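Local coordinates for protein endoglycosidase (Bacteroides thetaiotaomicron, PDB 6Q64) that probably hydrolyses glycosidic bonds of complex N-glycans, as an endoglycosidase of glycoside hydrolase family 18 built on a TIM barrel, at residues E44-T47 / E48-T52; G84-A87 / Q88-L91; K212-V215 / F216-L220; T332-M335 / E336-Y339. The protein carries 1 engineered substitution. All blocks are in the same frame, centred on the assembly; numbering follows the deposited sequence.

From the N terminus, interaction 1 closes a turn just before helix 53-65. Interaction 2 closes a short turn between strands 72-76 and 100-102, interaction 3 lies within helix 211-224, and interaction 4 closes the turn where strand 329-333 leaves the barrel. All four are local and follow in series; none nests in or crosses another. Interactions 2 and 4 are the pair that meet in space: residues 86-88 pack on Tyr339, and Gln88 approaches the backbone of Glu336, joining the loops that follow the first and last barrel strands. Interaction 1 lies near interaction 2 without touching it, whereas interaction 3 is centred about 36 Å from interaction 2, across the chain's centre.

Interaction 1: residues E44-T47 / E48-T52; sequences EAQT and EEDLT
Asp50 reaches back over the turn and sets its carboxylate against the backbone of Gln46 and Thr47, and this is the compact part of the contact. Gln46 N donates to Asp50 OD2 at 3.0 Å, fairly straight at 158°, reaching the anti side of the oxygen from 28° out of the carboxylate plane. Thr47 N adds a weak bond to the same OD2 at 3.4 Å. Asp50 N in turn donates to Thr47 O at 2.9 Å, which makes residues 47-50 a beta turn. Thr47 OG1, held between its own backbone N and carbonyl carbon (chi1 67°), accepts Glu49 N at 3.2 Å, as in an ST turn. Apolar contact adds to this: Ala45 CB lies 3.9 Å from Asp50 CB and 4.3 Å from Leu51 CD2. The looser side belongs to Glu48 and Glu49: Glu49, exposed, comes no closer to Thr47 OG1 with its side chain than CB, at 3.5 Å, and Glu48 starts away from the preceding residues, its OE2 forming a salt bridge with Arg63. That bridge and the packing of Leu51 on Phe59 dock the turn on helix 53-65, while Lys92 NZ bonds to Ala45 O from the loop between strands 72-76 and 100-102.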
ATOM      1  N   GLU A  44       3.003  16.184 -19.473  1.00 88.07           N
ATOM      2  CA  GLU A  44       1.869  16.602 -20.354  1.00 94.79           C
ATOM      3  C   GLU A  44       1.212  15.376 -21.026  1.00 93.90           C
ATOM      4  O   GLU A  44       0.118  15.524 -21.597  1.00 98.28           O
ATOM      5  CB  GLU A  44       2.327  17.615 -21.426  1.00 96.57           C
ATOM      6  CG  GLU A  44       2.601  19.032 -20.919  1.00 99.15           C
ATOM      7  CD  GLU A  44       3.064  20.062 -21.958  1.00103.59           C
ATOM      8  OE1 GLU A  44       2.729  19.941 -23.151  1.00107.57           O
ATOM      9  OE2 GLU A  44       3.772  20.998 -21.582  1.00109.68           O
ATOM     10  N   ALA A  45       1.843  14.202 -21.010  1.00 93.17           N
ATOM     11  CA  ALA A  45       1.407  13.023 -21.809  1.00 95.20           C
ATOM     12  C   ALA A  45       0.281  12.260 -21.080  1.00 93.88           C
ATOM     13  O   ALA A  45       0.301  12.217 -19.853  1.00 83.10           O
ATOM     14  CB  ALA A  45       2.606  12.142 -22.092  1.00 93.53           C
ATOM     15  N   GLN A  46      -0.687  11.702 -21.819  1.00 98.68           N
ATOM     16  CA  GLN A  46      -1.944  11.130 -21.252  1.00 98.05           C
ATOM     17  C   GLN A  46      -2.129   9.660 -21.623  1.00 94.68           C
ATOM     18  O   GLN A  46      -2.835   8.969 -20.883  1.00 96.91           O
ATOM     19  CB  GLN A  46      -3.159  11.914 -21.754  1.00100.78           C
ATOM     20  CG  GLN A  46      -3.055  13.414 -21.500  1.00102.56           C
ATOM     21  CD  GLN A  46      -2.741  13.783 -20.067  1.00100.42           C
ATOM     22  OE1 GLN A  46      -2.942  13.011 -19.129  1.00104.28           O
ATOM     23  NE2 GLN A  46      -2.220  14.980 -19.877  1.00 95.40           N
ATOM     24  N   THR A  47      -1.547   9.215 -22.731  1.00 94.21           N
ATOM     25  CA  THR A  47      -1.743   7.855 -23.281  1.00 96.18           C
ATOM     26  C   THR A  47      -0.512   7.460 -24.079  1.00 96.70           C
ATOM     27  O   THR A  47       0.188   8.368 -24.557  1.00 98.11           O
ATOM     28  CB  THR A  47      -2.944   7.789 -24.233  1.00 99.60           C
ATOM     29  OG1 THR A  47      -2.626   8.563 -25.390  1.00103.35           O
ATOM     30  CG2 THR A  47      -4.224   8.297 -23.608  1.00100.75           C
ATOM     31  N   GLU A  48      -0.343   6.156 -24.288  1.00 99.69           N
ATOM     32  CA  GLU A  48       0.653   5.559 -25.221  1.00103.70           C
ATOM     33  C   GLU A  48       0.705   6.300 -26.585  1.00103.16           C
ATOM     34  O   GLU A  48       1.742   6.192 -27.258  1.00 98.87           O
ATOM     35  CB  GLU A  48       0.326   4.068 -25.374  1.00106.04           C
ATOM     36  CG  GLU A  48       1.465   3.251 -25.958  1.00107.66           C
ATOM     37  CD  GLU A  48       1.678   1.903 -25.290  1.00113.59           C
ATOM     38  OE1 GLU A  48       0.753   1.057 -25.385  1.00119.66           O
ATOM     39  OE2 GLU A  48       2.758   1.708 -24.636  1.00114.38           O
ATOM     40  N   GLU A  49      -0.346   7.017 -27.005  1.00107.14           N
ATOM     41  CA  GLU A  49      -0.385   7.738 -28.317  1.00111.49           C
ATOM     42  C   GLU A  49       0.537   8.965 -28.264  1.00106.33           C
ATOM     43  O   GLU A  49       1.022   9.338 -29.321  1.00109.33           O
ATOM     44  CB  GLU A  49      -1.811   8.148 -28.731  1.00123.45           C
ATOM     45  CG  GLU A  49      -2.632   7.053 -29.431  1.00131.43           C
ATOM     46  CD  GLU A  49      -2.409   5.620 -28.937  1.00135.88           C
ATOM     47  OE1 GLU A  49      -2.675   5.333 -27.733  1.00134.21           O
ATOM     48  OE2 GLU A  49      -1.931   4.786 -29.744  1.00135.00           O
ATOM     49  N   ASP A  50       0.801   9.544 -27.086  1.00103.84           N
ATOM     50  CA  ASP A  50       1.587  10.804 -26.919  1.00102.78           C
ATOM     51  C   ASP A  50       3.119  10.570 -26.869  1.00101.01           C
ATOM     52  O   ASP A  50       3.883  11.593 -26.816  1.00106.03           O
ATOM     53  CB  ASP A  50       1.125  11.558 -25.670  1.00100.79           C
ATOM     54  CG  ASP A  50      -0.296  12.089 -25.747  1.00104.42           C
ATOM     55  OD1 ASP A  50      -0.641  12.784 -26.734  1.00102.71           O
ATOM     56  OD2 ASP A  50      -1.045  11.820 -24.801  1.00109.69           O
ATOM     57  N   LEU A  51       3.589   9.318 -26.930  1.00 96.97           N
ATOM     58  CA  LEU A  51       5.020   8.936 -26.755  1.00 91.45           C
ATOM     59  C   LEU A  51       5.625   8.486 -28.081  1.00 85.89           C
ATOM     60  O   LEU A  51       4.921   7.938 -28.899  1.00 83.81           O
ATOM     61  CB  LEU A  51       5.100   7.763 -25.772  1.00 93.20           C
ATOM     62  CG  LEU A  51       4.472   7.949 -24.388  1.00 93.64           C
ATOM     63  CD1 LEU A  51       4.522   6.634 -23.629  1.00 93.90           C
ATOM     64  CD2 LEU A  51       5.171   9.030 -23.573  1.00 90.73           C
ATOM     65  N   THR A  52       6.929   8.603 -28.237  1.00 86.43           N
ATOM     66  CA  THR A  52       7.639   7.999 -29.385  1.00 88.19           C
ATOM     67  C   THR A  52       7.666   6.490 -29.197  1.00 90.66           C
ATOM     68  O   THR A  52       7.506   5.969 -28.094  1.00 85.36           O
ATOM     69  CB  THR A  52       9.030   8.617 -29.544  1.00 89.10           C
ATOM     70  OG1 THR A  52       9.674   8.783 -28.276  1.00 89.43           O
ATOM     71  CG2 THR A  52       8.932   9.971 -30.205  1.00 92.83           C
TER

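Interaction 2: residues G84-A87 / Q88-L91; sequences GNNA and QNYL
Backbone bonds define the turn that Asn86 and Ala87 make with Asn89 and Tyr90. Asn89 N donates to Asn86 O at 3.2 Å (158°), and Tyr90 N to Ala87 O at 3.1 Å, two successive i to i+3 bonds that wind the chain into a short 3-10 turn. Among side-chain bonds, Asn86 OD1 accepts Gln88 N at 3.3 Å, the pairing of an Asx turn, although the donor stands well above the amide plane, 71° out of it. With CG opposite the backbone N (chi1 -163°), the Asn86 amide lies alongside the start of the turn, and its ND2 makes a weak bond to Gln88 OE1 at 3.1 Å. The stronger partner of Gln88 is Glu336 O, bound by NE2, just as Asn89 ND2 is held by Asn79 O. In the nonbonded packing, Asn89 OD1 comes within 3.3 Å of Asn86 CB, their amides nearly perpendicular, and Tyr90 turns the edge of its ring to the backbone, CD1 lying 3.3 Å from Asn86 O. The turn belongs to the loop between strands 72-76 and 100-102, where Tyr90 touches Asp117 and Leu91 N bonds to that residue's carboxylate on helix 112-123.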
ATOM      1  N   GLY A  84      -0.409  20.018 -12.228  1.00117.53           N
ATOM      2  CA  GLY A  84       0.574  20.424 -13.248  1.00115.46           C
ATOM      3  C   GLY A  84       1.461  21.518 -12.734  1.00113.82           C
ATOM      4  O   GLY A  84       1.019  22.271 -11.855  1.00109.26           O
ATOM      5  N   ASN A  85       2.656  21.600 -13.315  1.00116.55           N
ATOM      6  CA  ASN A  85       3.775  22.480 -12.893  1.00119.09           C
ATOM      7  C   ASN A  85       4.579  21.643 -11.898  1.00112.30           C
ATOM      8  O   ASN A  85       5.728  21.355 -12.255  1.00106.73           O
ATOM      9  CB  ASN A  85       3.338  23.868 -12.385  1.00126.51           C
ATOM     10  CG  ASN A  85       2.960  24.868 -13.474  1.00129.63           C
ATOM     11  OD1 ASN A  85       3.596  25.914 -13.615  1.00137.57           O
ATOM     12  ND2 ASN A  85       1.914  24.598 -14.241  1.00122.42           N
ATOM     13  N   ASN A  86       3.984  21.179 -10.782  1.00109.18           N
ATOM     14  CA  ASN A  86       4.734  20.379  -9.760  1.00107.72           C
ATOM     15  C   ASN A  86       4.547  18.846  -9.922  1.00 98.01           C
ATOM     16  O   ASN A  86       3.460  18.316  -9.634  1.00 93.84           O
ATOM     17  CB  ASN A  86       4.450  20.820  -8.319  1.00108.85           C
ATOM     18  CG  ASN A  86       5.515  20.298  -7.363  1.00106.22           C
ATOM     19  OD1 ASN A  86       6.469  19.638  -7.779  1.00103.47           O
ATOM     20  ND2 ASN A  86       5.370  20.575  -6.076  1.00105.72           N
ATOM     21  N   ALA A  87       5.624  18.148 -10.295  1.00 93.35           N
ATOM     22  CA  ALA A  87       5.717  16.673 -10.464  1.00 96.47           C
ATOM     23  C   ALA A  87       5.254  15.944  -9.192  1.00 90.92           C
ATOM     24  O   ALA A  87       4.610  14.902  -9.333  1.00 82.14           O
ATOM     25  CB  ALA A  87       7.128  16.243 -10.841  1.00 94.52           C
ATOM     26  N   GLN A  88       5.550  16.499  -8.015  1.00 91.69           N
ATOM     27  CA  GLN A  88       5.177  15.974  -6.670  1.00 92.85           C
ATOM     28  C   GLN A  88       3.673  15.650  -6.534  1.00 92.78           C
ATOM     29  O   GLN A  88       3.325  14.927  -5.570  1.00 97.66           O
ATOM     30  CB  GLN A  88       5.629  17.001  -5.626  1.00 96.92           C
ATOM     31  CG  GLN A  88       5.268  16.671  -4.183  1.00 99.40           C
ATOM     32  CD  GLN A  88       5.838  17.710  -3.249  1.00105.54           C
ATOM     33  OE1 GLN A  88       5.604  18.912  -3.431  1.00117.29           O
ATOM     34  NE2 GLN A  88       6.629  17.264  -2.279  1.00 98.67           N
ATOM     35  N   ASN A  89       2.790  16.150  -7.406  1.00 92.88           N
ATOM     36  CA  ASN A  89       1.312  16.027  -7.217  1.00 93.91           C
ATOM     37  C   ASN A  89       0.733  14.987  -8.208  1.00 88.10           C
ATOM     38  O   ASN A  89      -0.520  14.876  -8.361  1.00 96.57           O
ATOM     39  CB  ASN A  89       0.623  17.399  -7.333  1.00 96.48           C
ATOM     40  CG  ASN A  89       1.179  18.456  -6.397  1.00 95.05           C
ATOM     41  OD1 ASN A  89       1.941  19.313  -6.826  1.00100.84           O
ATOM     42  ND2 ASN A  89       0.770  18.451  -5.135  1.00 94.49           N
ATOM     43  N   TYR A  90       1.616  14.232  -8.849  1.00 80.97           N
ATOM     44  CA  TYR A  90       1.296  13.338  -9.988  1.00 84.70           C
ATOM     45  C   TYR A  90       1.709  11.883  -9.700  1.00 83.53           C
ATOM     46  O   TYR A  90       2.937  11.601  -9.439  1.00 81.88           O
ATOM     47  CB  TYR A  90       2.098  13.801 -11.203  1.00 85.61           C
ATOM     48  CG  TYR A  90       1.509  14.945 -11.974  1.00 90.76           C
ATOM     49  CD1 TYR A  90       1.768  16.259 -11.614  1.00 93.52           C
ATOM     50  CD2 TYR A  90       0.744  14.711 -13.106  1.00 92.27           C
ATOM     51  CE1 TYR A  90       1.240  17.311 -12.338  1.00 97.37           C
ATOM     52  CE2 TYR A  90       0.223  15.756 -13.850  1.00 96.38           C
ATOM     53  CZ  TYR A  90       0.464  17.062 -13.462  1.00100.24           C
ATOM     54  OH  TYR A  90      -0.086  18.074 -14.204  1.00110.52           O
ATOM     55  N   LEU A  91       0.767  10.943  -9.801  1.00 83.17           N
ATOM     56  CA  LEU A  91       1.124   9.498  -9.727  1.00 80.41           C
ATOM     57  C   LEU A  91       2.097   9.173 -10.860  1.00 78.06           C
ATOM     58  O   LEU A  91       3.093   8.446 -10.596  1.00 75.65           O
ATOM     59  CB  LEU A  91      -0.122   8.623  -9.868  1.00 83.52           C
ATOM     60  CG  LEU A  91      -1.154   8.730  -8.751  1.00 86.82           C
ATOM     61  CD1 LEU A  91      -2.392   7.938  -9.136  1.00 89.63           C
ATOM     62  CD2 LEU A  91      -0.595   8.243  -7.423  1.00 88.99           C
TER

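Interaction 3: residues K212-V215 / F216-L220; sequences KMQV and FIETL
Helix 211-224 belongs to the outer layer of the TIM barrel, and along its first turns Met213 and Gln214 meet the side chains of Phe216 and Glu218. Met213, built as selenomethionine, makes a Met-aromatic contact: its SE stands 3.6 Å from Phe216 CD2 and 4.5 Å from the ring centroid, approaching obliquely at 52° from the ring normal. The two side chains run side by side in the same direction, with Phe216 CG opposite its backbone N (chi1 -178°) and the bent Met213 chain bringing its selenium alongside. Both enter the packing layer between helix and barrel wall, on Ile135 of strand 128-135 and on Tyr189 and Ile187 of strand 184-189. The helix is the connection in the right-handed beta-alpha-beta crossover from strand 184-189 to strand 230-235. On another side of the helix, Gln214 NE2 donates to Glu218 OE2 at 2.8 Å, almost straight at 175° and close to the amide plane, with the carboxylate turned steeply against the amide. Gln214 OE1 is taken by Thr244 OG1, so each end of the amide is engaged. Along the backbone, Phe216 N bonds to Lys212 O at 3.0 Å and Glu218 N to Gln214 O at 2.8 Å. Val215 O accepts Thr219 N at 2.9 Å; the hydroxyl of Thr219 is modelled doubtfully close to the same oxygen.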
ATOM      1  N   LYS A 212     -16.853 -11.109  11.730  1.00 89.01           N
ATOM      2  CA  LYS A 212     -17.464  -9.908  11.080  1.00 91.83           C
ATOM      3  C   LYS A 212     -16.394  -9.342  10.158  1.00 88.88           C
ATOM      4  O   LYS A 212     -16.608  -9.231   8.943  1.00 88.69           O
ATOM      5  CB  LYS A 212     -18.103  -8.907  12.062  1.00 94.44           C
ATOM      6  CG  LYS A 212     -17.285  -8.526  13.283  1.00 94.54           C
ATOM      7  CD  LYS A 212     -18.080  -7.980  14.456  1.00 96.61           C
ATOM      8  CE  LYS A 212     -17.190  -7.943  15.685  1.00 95.54           C
ATOM      9  NZ  LYS A 212     -17.673  -6.943  16.653  1.00101.62           N
HETATM   10  N   MSE A 213     -15.199  -9.166  10.726  1.00 84.27           N
HETATM   11  CA  MSE A 213     -14.042  -8.846   9.910  1.00 84.41           C
HETATM   12  C   MSE A 213     -13.777  -9.921   8.848  1.00 80.81           C
HETATM   13  O   MSE A 213     -13.143  -9.646   7.850  1.00 83.01           O
HETATM   14  CB  MSE A 213     -12.827  -8.574  10.804  1.00 84.49           C
HETATM   15  CG  MSE A 213     -11.847  -7.565  10.195  1.00 96.67           C
HETATM   16 SE   MSE A 213     -12.631  -5.837   9.585  1.00 96.66          SE
HETATM   17  CE  MSE A 213     -12.908  -5.511  11.468  1.00103.37           C
ATOM     18  N   GLN A 214     -14.277 -11.141   9.025  1.00 84.94           N
ATOM     19  CA  GLN A 214     -14.008 -12.213   8.085  1.00 84.35           C
ATOM     20  C   GLN A 214     -14.901 -12.050   6.851  1.00 88.22           C
ATOM     21  O   GLN A 214     -14.399 -12.226   5.722  1.00 87.51           O
ATOM     22  CB  GLN A 214     -14.224 -13.572   8.758  1.00 82.69           C
ATOM     23  CG  GLN A 214     -14.289 -14.761   7.802  1.00 78.87           C
ATOM     24  CD  GLN A 214     -12.927 -15.162   7.251  1.00 75.78           C
ATOM     25  OE1 GLN A 214     -11.885 -14.980   7.894  1.00 76.98           O
ATOM     26  NE2 GLN A 214     -12.947 -15.722   6.057  1.00 71.44           N
ATOM     27  N   VAL A 215     -16.186 -11.766   7.028  1.00 96.32           N
ATOM     28  CA  VAL A 215     -17.105 -11.700   5.845  1.00107.44           C
ATOM     29  C   VAL A 215     -16.944 -10.308   5.201  1.00103.22           C
ATOM     30  O   VAL A 215     -17.270 -10.140   3.995  1.00 97.60           O
ATOM     31  CB  VAL A 215     -18.558 -12.113   6.178  1.00114.06           C
ATOM     32  CG1 VAL A 215     -19.202 -11.205   7.205  1.00117.88           C
ATOM     33  CG2 VAL A 215     -19.424 -12.232   4.924  1.00116.73           C
ATOM     34  N   PHE A 216     -16.344  -9.378   5.946  1.00 98.23           N
ATOM     35  CA  PHE A 216     -15.900  -8.068   5.419  1.00 96.53           C
ATOM     36  C   PHE A 216     -14.904  -8.322   4.286  1.00 92.17           C
ATOM     37  O   PHE A 216     -15.197  -8.087   3.089  1.00 93.21           O
ATOM     38  CB  PHE A 216     -15.309  -7.225   6.548  1.00 96.82           C
ATOM     39  CG  PHE A 216     -14.879  -5.862   6.086  1.00101.83           C
ATOM     40  CD1 PHE A 216     -15.802  -4.996   5.518  1.00103.44           C
ATOM     41  CD2 PHE A 216     -13.551  -5.460   6.171  1.00103.29           C
ATOM     42  CE1 PHE A 216     -15.414  -3.742   5.073  1.00103.61           C
ATOM     43  CE2 PHE A 216     -13.161  -4.208   5.719  1.00 99.75           C
ATOM     44  CZ  PHE A 216     -14.099  -3.350   5.176  1.00102.96           C
ATOM     45  N   ILE A 217     -13.756  -8.858   4.677  1.00 87.16           N
ATOM     46  CA  ILE A 217     -12.634  -9.245   3.777  1.00 82.68           C
ATOM     47  C   ILE A 217     -13.133 -10.237   2.732  1.00 82.69           C
ATOM     48  O   ILE A 217     -12.681 -10.156   1.604  1.00 84.69           O
ATOM     49  CB  ILE A 217     -11.509  -9.858   4.618  1.00 78.80           C
ATOM     50  CG1 ILE A 217     -10.878  -8.821   5.543  1.00 78.06           C
ATOM     51  CG2 ILE A 217     -10.483 -10.537   3.738  1.00 76.27           C
ATOM     52  CD1 ILE A 217      -9.993  -9.435   6.578  1.00 78.30           C
ATOM     53  N   GLU A 218     -14.002 -11.165   3.117  1.00 87.45           N
ATOM     54  CA  GLU A 218     -14.546 -12.183   2.186  1.00 91.13           C
ATOM     55  C   GLU A 218     -15.267 -11.464   1.037  1.00 91.38           C
ATOM     56  O   GLU A 218     -15.069 -11.891  -0.122  1.00 89.12           O
ATOM     57  CB  GLU A 218     -15.465 -13.151   2.932  1.00 95.67           C
ATOM     58  CG  GLU A 218     -14.936 -14.564   3.059  1.00 96.32           C
ATOM     59  CD  GLU A 218     -15.871 -15.483   3.833  1.00102.32           C
ATOM     60  OE1 GLU A 218     -17.106 -15.423   3.592  1.00107.94           O
ATOM     61  OE2 GLU A 218     -15.377 -16.231   4.704  1.00103.11           O
ATOM     62  N   THR A 219     -16.045 -10.413   1.352  1.00 93.03           N
ATOM     63  CA  THR A 219     -16.907  -9.672   0.384  1.00 97.15           C
ATOM     64  C   THR A 219     -16.060  -8.791  -0.536  1.00 94.74           C
ATOM     65  O   THR A 219     -16.367  -8.739  -1.729  1.00 99.93           O
ATOM     66  CB  THR A 219     -17.938  -8.755   1.046  1.00102.10           C
ATOM     67  OG1 THR A 219     -18.668  -9.455   2.058  1.00103.98           O
ATOM     68  CG2 THR A 219     -18.908  -8.199   0.023  1.00106.55           C
ATOM     69  N   LEU A 220     -15.040  -8.121  -0.005  1.00 89.47           N
ATOM     70  CA  LEU A 220     -14.047  -7.390  -0.833  1.00 84.75           C
ATOM     71  C   LEU A 220     -13.330  -8.367  -1.777  1.00 85.61           C
ATOM     72  O   LEU A 220     -13.366  -8.099  -2.973  1.00 89.54           O
ATOM     73  CB  LEU A 220     -13.072  -6.648   0.073  1.00 80.95           C
ATOM     74  CG  LEU A 220     -13.704  -5.567   0.942  1.00 85.32           C
ATOM     75  CD1 LEU A 220     -12.735  -5.048   1.993  1.00 83.62           C
ATOM     76  CD2 LEU A 220     -14.199  -4.425   0.074  1.00 92.65           C
TER

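Interaction 4: residues T332-M335 / E336-Y339; sequences TYHM and EYDY
Asp338, whose backbone N donates to Met335 O at 3.2 Å, has a carboxylate held on both oxygens: OD1 accepts Asn341 ND2 and Trp347 N, and OD2 accepts Leu348 N. The contact forms the turn at the C-terminal end of strand 329-333, the last strand of the TIM barrel, on the barrel side where enzymes of this fold carry their active sites. His334 takes a left-handed backbone conformation that ends the strand, and the chain then winds into a 3-10 segment: Tyr337 N donates to His334 O at 3.2 Å, one residue before the bond to Met335 O.

The side chains of His334, Glu336 and Tyr337 form a cluster on this turn. Glu336 meets the imidazole at its edge and near its plane, OE1 lying 3.2 Å from His334 CD2, with the carboxylate steeply turned against the ring. Its CG sits between the backbone N and the carbonyl carbon (chi1 70°), and a bend at chi2 folds the chain back beside the histidine. The other oxygen, OE2, accepts Gly78 N, so the carboxylate ties the turn after the last strand to the loop after the first, strand 72-76. Tyr337 and His334 run side by side, their ring planes 48° apart and centroids separated by 5.2 Å, an oblique pairing. Trp104 meets the rings of His334 and Tyr333 edge-to-face. The closest touch between Tyr337 and His334 side chains is made by Tyr337 CD1, 3.7 Å from His334 CB, while Tyr337 CE1 lies 3.8 Å from His334 CG.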
ATOM      1  N   THR A 332       7.194   4.195   2.045  1.00 67.24           N
ATOM      2  CA  THR A 332       7.381   5.396   2.876  1.00 65.91           C
ATOM      3  C   THR A 332       6.006   5.975   3.146  1.00 67.05           C
ATOM      4  O   THR A 332       5.147   5.903   2.253  1.00 63.23           O
ATOM      5  CB  THR A 332       8.278   6.349   2.105  1.00 67.29           C
ATOM      6  OG1 THR A 332       7.642   6.338   0.828  1.00 70.91           O
ATOM      7  CG2 THR A 332       9.722   5.900   2.013  1.00 66.38           C
ATOM      8  N   TYR A 333       5.796   6.425   4.376  1.00 75.54           N
ATOM      9  CA  TYR A 333       4.592   7.183   4.801  1.00 77.22           C
ATOM     10  C   TYR A 333       4.830   8.643   4.426  1.00 79.25           C
ATOM     11  O   TYR A 333       5.868   9.195   4.844  1.00 73.21           O
ATOM     12  CB  TYR A 333       4.353   6.970   6.296  1.00 75.16           C
ATOM     13  CG  TYR A 333       3.230   7.766   6.896  1.00 73.88           C
ATOM     14  CD1 TYR A 333       1.912   7.531   6.550  1.00 74.64           C
ATOM     15  CD2 TYR A 333       3.494   8.749   7.835  1.00 78.48           C
ATOM     16  CE1 TYR A 333       0.879   8.266   7.115  1.00 80.88           C
ATOM     17  CE2 TYR A 333       2.477   9.474   8.433  1.00 83.36           C
ATOM     18  CZ  TYR A 333       1.165   9.236   8.068  1.00 86.06           C
ATOM     19  OH  TYR A 333       0.186   9.986   8.657  1.00 96.63           O
ATOM     20  N   HIS A 334       3.901   9.220   3.658  1.00 87.70           N
ATOM     21  CA  HIS A 334       4.034  10.561   3.038  1.00 92.39           C
ATOM     22  C   HIS A 334       5.284  10.503   2.162  1.00 88.30           C
ATOM     23  O   HIS A 334       6.278  11.177   2.431  1.00 86.86           O
ATOM     24  CB  HIS A 334       4.016  11.658   4.122  1.00 98.70           C
ATOM     25  CG  HIS A 334       2.638  12.122   4.491  1.00106.78           C
ATOM     26  ND1 HIS A 334       2.162  12.082   5.789  1.00109.24           N
ATOM     27  CD2 HIS A 334       1.641  12.656   3.748  1.00105.77           C
ATOM     28  CE1 HIS A 334       0.930  12.546   5.823  1.00111.34           C
ATOM     29  NE2 HIS A 334       0.589  12.899   4.583  1.00109.43           N
HETATM   30  N   MSE A 335       5.218   9.608   1.167  1.00 80.65           N
HETATM   31  CA  MSE A 335       6.316   9.331   0.251  1.00 83.69           C
HETATM   32  C   MSE A 335       6.784  10.603  -0.457  1.00 87.72           C
HETATM   33  O   MSE A 335       7.974  10.737  -0.737  1.00 91.17           O
HETATM   34  CB  MSE A 335       5.914   8.273  -0.784  1.00 78.17           C
HETATM   35  CG  MSE A 335       4.503   8.364  -1.245  1.00 77.74           C
HETATM   36 SE   MSE A 335       4.120   7.092  -2.676  1.00 77.34          SE
HETATM   37  CE  MSE A 335       5.733   6.211  -3.292  1.00 73.58           C
ATOM     38  N   GLU A 336       5.845  11.529  -0.704  1.00 87.27           N
ATOM     39  CA  GLU A 336       6.102  12.752  -1.457  1.00 87.25           C
ATOM     40  C   GLU A 336       7.045  13.723  -0.727  1.00 84.58           C
ATOM     41  O   GLU A 336       7.606  14.571  -1.410  1.00 85.81           O
ATOM     42  CB  GLU A 336       4.794  13.456  -1.829  1.00 87.02           C
ATOM     43  CG  GLU A 336       4.065  14.086  -0.659  1.00 93.08           C
ATOM     44  CD  GLU A 336       3.049  13.207   0.058  1.00 97.32           C
ATOM     45  OE1 GLU A 336       2.170  13.771   0.794  1.00 98.80           O
ATOM     46  OE2 GLU A 336       3.135  11.962  -0.105  1.00 90.62           O
ATOM     47  N   TYR A 337       7.272  13.585   0.580  1.00 84.54           N
ATOM     48  CA  TYR A 337       8.224  14.435   1.351  1.00 85.13           C
ATOM     49  C   TYR A 337       9.675  14.116   0.958  1.00 80.92           C
ATOM     50  O   TYR A 337      10.570  14.801   1.470  1.00 87.73           O
ATOM     51  CB  TYR A 337       8.026  14.262   2.861  1.00 86.75           C
ATOM     52  CG  TYR A 337       6.797  14.941   3.421  1.00 91.93           C
ATOM     53  CD1 TYR A 337       5.554  14.743   2.845  1.00 94.09           C
ATOM     54  CD2 TYR A 337       6.866  15.778   4.528  1.00 98.52           C
ATOM     55  CE1 TYR A 337       4.408  15.322   3.361  1.00 96.94           C
ATOM     56  CE2 TYR A 337       5.735  16.387   5.049  1.00101.84           C
ATOM     57  CZ  TYR A 337       4.501  16.146   4.465  1.00102.89           C
ATOM     58  OH  TYR A 337       3.355  16.707   4.942  1.00110.38           O
ATOM     59  N   ASP A 338       9.881  13.114   0.099  1.00 75.41           N
ATOM     60  CA  ASP A 338      11.198  12.654  -0.421  1.00 76.91           C
ATOM     61  C   ASP A 338      11.520  13.439  -1.701  1.00 77.43           C
ATOM     62  O   ASP A 338      12.697  13.410  -2.164  1.00 72.12           O
ATOM     63  CB  ASP A 338      11.123  11.152  -0.732  1.00 74.52           C
ATOM     64  CG  ASP A 338      12.420  10.376  -0.917  1.00 69.81           C
ATOM     65  OD1 ASP A 338      13.534  10.924  -0.634  1.00 69.47           O
ATOM     66  OD2 ASP A 338      12.292   9.202  -1.317  1.00 69.84           O
ATOM     67  N   TYR A 339      10.489  14.045  -2.288  1.00 77.97           N
ATOM     68  CA  TYR A 339      10.601  14.862  -3.515  1.00 79.34           C
ATOM     69  C   TYR A 339      11.533  16.050  -3.277  1.00 78.32           C
ATOM     70  O   TYR A 339      12.453  16.251  -4.051  1.00 78.72           O
ATOM     71  CB  TYR A 339       9.225  15.270  -4.038  1.00 80.87           C
ATOM     72  CG  TYR A 339       9.322  15.912  -5.386  1.00 84.26           C
ATOM     73  CD1 TYR A 339       9.571  17.279  -5.504  1.00 90.66           C
ATOM     74  CD2 TYR A 339       9.256  15.147  -6.542  1.00 82.36           C
ATOM     75  CE1 TYR A 339       9.706  17.879  -6.747  1.00 89.56           C
ATOM     76  CE2 TYR A 339       9.390  15.733  -7.793  1.00 88.92           C
ATOM     77  CZ  TYR A 339       9.616  17.103  -7.893  1.00 91.44           C
ATOM     78  OH  TYR A 339       9.755  17.672  -9.122  1.00 94.26           O
TER